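Glycine cleavage system H protein (PDB 3IFT) probably carries the methylamine group of glycine from the P protein to the T protein of the glycine cleavage system on a covalently bound lipoyl cofactor. Local coordinates at residues 32-37 / 107-112. Numbering follows the deposited sequence.
Sequences TVRVGI and AGWLLD
V35 pairs with both L110 and L111, a classic beta bulge where strand 32-37 runs antiparallel to the chain entering strand 111-114 in the larger sheet of this lipoyl-domain fold. As evidence, V35 O accepts two N-H groups, from L110 N at 2.7 Å and from L111 N at 3.2 Å, both in the carbonyl plane. In return V35 N donates to L111 O, almost in line with that C=O (178°). Past the bulge the regular register resumes with R34 opposite D112, a non-hydrogen-bonded pair in which V33 O receives a close CA-H...O contact from D112 CA.

The charged face is built on R34. Its CG lies anti to the backbone N and the chain bends at chi3, bringing the guanidinium side-on to the D112 carboxylate. R34 NE donates to the syn lone pair of D112 OD1 at 2.6 Å, and R34 NH2 meets D112 OD2 on its syn side at 3.1 Å, so two nitrogens grip two oxygens with the planes 25° apart. The same guanidinium lies flat on the W109 indole, planes 8° apart, with R34 CZ 3.4 Å from the centroid of the W109 six-membered ring, a cation-pi stack that together with the bidentate salt bridge would restrict rotation of the group.

On the opposite face the contact is apolar: V35 and L111 lie side by side, with CB of V35 3.9 Å from CD1 of L111. Toward the strand end, L110 CG rests against G36 CA, and helix 99-102 contributes V100 against I37 and L110. The I37 side chain lies about 11 Å from that of K73, the predicted lipoyl attachment site, unmodified here. One water links the backbones, accepting from I37 N at 2.8 Å and donating to G108 O.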
loop_
_atom_site.group_PDB
_atom_site.type_symbol
_atom_site.label_atom_id
_atom_site.label_comp_id
_atom_site.label_asym_id
_atom_site.label_seq_id
_atom_site.Cartn_x
_atom_site.Cartn_y
_atom_site.Cartn_z
ATOM N N THR A 32 -6.058 -10.039 -7.514
ATOM C CA THR A 32 -4.987 -9.639 -6.644
ATOM C C THR A 32 -4.617 -8.182 -6.850
ATOM O O THR A 32 -4.524 -7.682 -7.984
ATOM C CB THR A 32 -3.739 -10.500 -6.894
ATOM O OG1 THR A 32 -4.080 -11.868 -6.666
ATOM C CG2 THR A 32 -2.615 -10.118 -5.954
ATOM N N VAL A 33 -4.415 -7.500 -5.735
ATOM C CA VAL A 33 -3.789 -6.206 -5.784
ATOM C C VAL A 33 -2.508 -6.288 -4.988
ATOM O O VAL A 33 -2.391 -7.048 -4.020
ATOM C CB VAL A 33 -4.678 -5.091 -5.252
ATOM C CG1 VAL A 33 -5.877 -4.900 -6.144
ATOM C CG2 VAL A 33 -5.111 -5.388 -3.817
ATOM N N ARG A 34 -1.540 -5.504 -5.427
ATOM C CA ARG A 34 -0.364 -5.280 -4.657
ATOM C C ARG A 34 -0.485 -3.899 -4.029
ATOM O O ARG A 34 -1.043 -2.986 -4.621
ATOM C CB ARG A 34 0.854 -5.376 -5.535
ATOM C CG ARG A 34 2.121 -5.144 -4.757
ATOM C CD ARG A 34 3.262 -5.872 -5.410
ATOM N NE ARG A 34 3.145 -7.307 -5.219
ATOM C CZ ARG A 34 4.117 -8.174 -5.506
ATOM N NH1 ARG A 34 5.271 -7.735 -5.970
ATOM N NH2 ARG A 34 3.943 -9.467 -5.285
ATOM N N VAL A 35 0.056 -3.765 -2.833
ATOM C CA VAL A 35 -0.068 -2.586 -2.042
ATOM C C VAL A 35 1.267 -2.144 -1.466
ATOM O O VAL A 35 2.072 -2.950 -0.983
ATOM C CB VAL A 35 -1.067 -2.862 -0.895
ATOM C CG1 VAL A 35 -1.298 -1.662 -0.063
ATOM C CG2 VAL A 35 -2.412 -3.387 -1.478
ATOM N N GLY A 36 1.487 -0.834 -1.499
ATOM C CA GLY A 36 2.615 -0.224 -0.836
ATOM C C GLY A 36 2.225 1.157 -0.402
ATOM O O GLY A 36 1.042 1.557 -0.432
ATOM N N ILE A 37 3.226 1.895 0.040
ATOM C CA ILE A 37 3.022 3.291 0.361
ATOM C C ILE A 37 3.617 4.129 -0.729
ATOM O O ILE A 37 4.534 3.717 -1.446
ATOM C CB ILE A 37 3.594 3.706 1.732
ATOM C CG1 ILE A 37 5.102 3.410 1.838
ATOM C CG2 ILE A 37 2.810 3.041 2.858
ATOM C CD1 ILE A 37 5.711 4.089 3.035
ATOM N N ALA A 107 10.268 -2.543 -5.589
ATOM C CA ALA A 107 10.762 -3.532 -4.648
ATOM C C ALA A 107 10.336 -3.210 -3.230
ATOM O O ALA A 107 10.483 -4.024 -2.356
ATOM C CB ALA A 107 12.330 -3.580 -4.725
ATOM N N GLY A 108 9.847 -1.995 -3.001
ATOM C CA GLY A 108 9.411 -1.596 -1.697
ATOM C C GLY A 108 7.959 -1.892 -1.438
ATOM O O GLY A 108 7.438 -1.456 -0.435
ATOM N N TRP A 109 7.285 -2.589 -2.350
ATOM C CA TRP A 109 5.901 -3.041 -2.128
ATOM C C TRP A 109 5.766 -3.767 -0.785
ATOM O O TRP A 109 6.717 -4.338 -0.249
ATOM C CB TRP A 109 5.430 -3.938 -3.287
ATOM C CG TRP A 109 6.144 -5.283 -3.325
ATOM C CD1 TRP A 109 7.363 -5.543 -3.855
ATOM C CD2 TRP A 109 5.668 -6.515 -2.794
ATOM N NE1 TRP A 109 7.680 -6.863 -3.685
ATOM C CE2 TRP A 109 6.652 -7.482 -3.035
ATOM C CE3 TRP A 109 4.490 -6.902 -2.137
ATOM C CZ2 TRP A 109 6.496 -8.826 -2.652
ATOM C CZ3 TRP A 109 4.354 -8.228 -1.742
ATOM C CH2 TRP A 109 5.330 -9.166 -2.021
ATOM N N LEU A 110 4.589 -3.701 -0.189
ATOM C CA LEU A 110 4.410 -4.269 1.141
ATOM C C LEU A 110 3.758 -5.633 1.111
ATOM O O LEU A 110 4.245 -6.557 1.740
ATOM C CB LEU A 110 3.564 -3.336 1.997
ATOM C CG LEU A 110 4.186 -1.947 2.041
ATOM C CD1 LEU A 110 3.270 -1.079 2.791
ATOM C CD2 LEU A 110 5.605 -1.946 2.668
ATOM N N LEU A 111 2.636 -5.728 0.416
ATOM C CA LEU A 111 1.818 -6.927 0.459
ATOM C C LEU A 111 0.834 -6.953 -0.676
ATOM O O LEU A 111 0.614 -5.948 -1.363
ATOM C CB LEU A 111 1.062 -7.033 1.788
ATOM C CG LEU A 111 0.021 -6.001 2.205
ATOM C CD1 LEU A 111 -1.202 -6.018 1.314
ATOM C CD2 LEU A 111 -0.426 -6.302 3.660
ATOM N N ASP A 112 0.240 -8.123 -0.856
ATOM C CA ASP A 112 -0.771 -8.321 -1.843
ATOM C C ASP A 112 -2.023 -8.685 -1.118
ATOM O O ASP A 112 -1.991 -9.382 -0.106
ATOM C CB ASP A 112 -0.444 -9.484 -2.765
ATOM C CG ASP A 112 0.680 -9.209 -3.669
ATOM O OD1 ASP A 112 1.141 -8.040 -3.779
ATOM O OD2 ASP A 112 1.132 -10.192 -4.270
HETATM O O HOH W 1 5.712 0.658 -0.545
#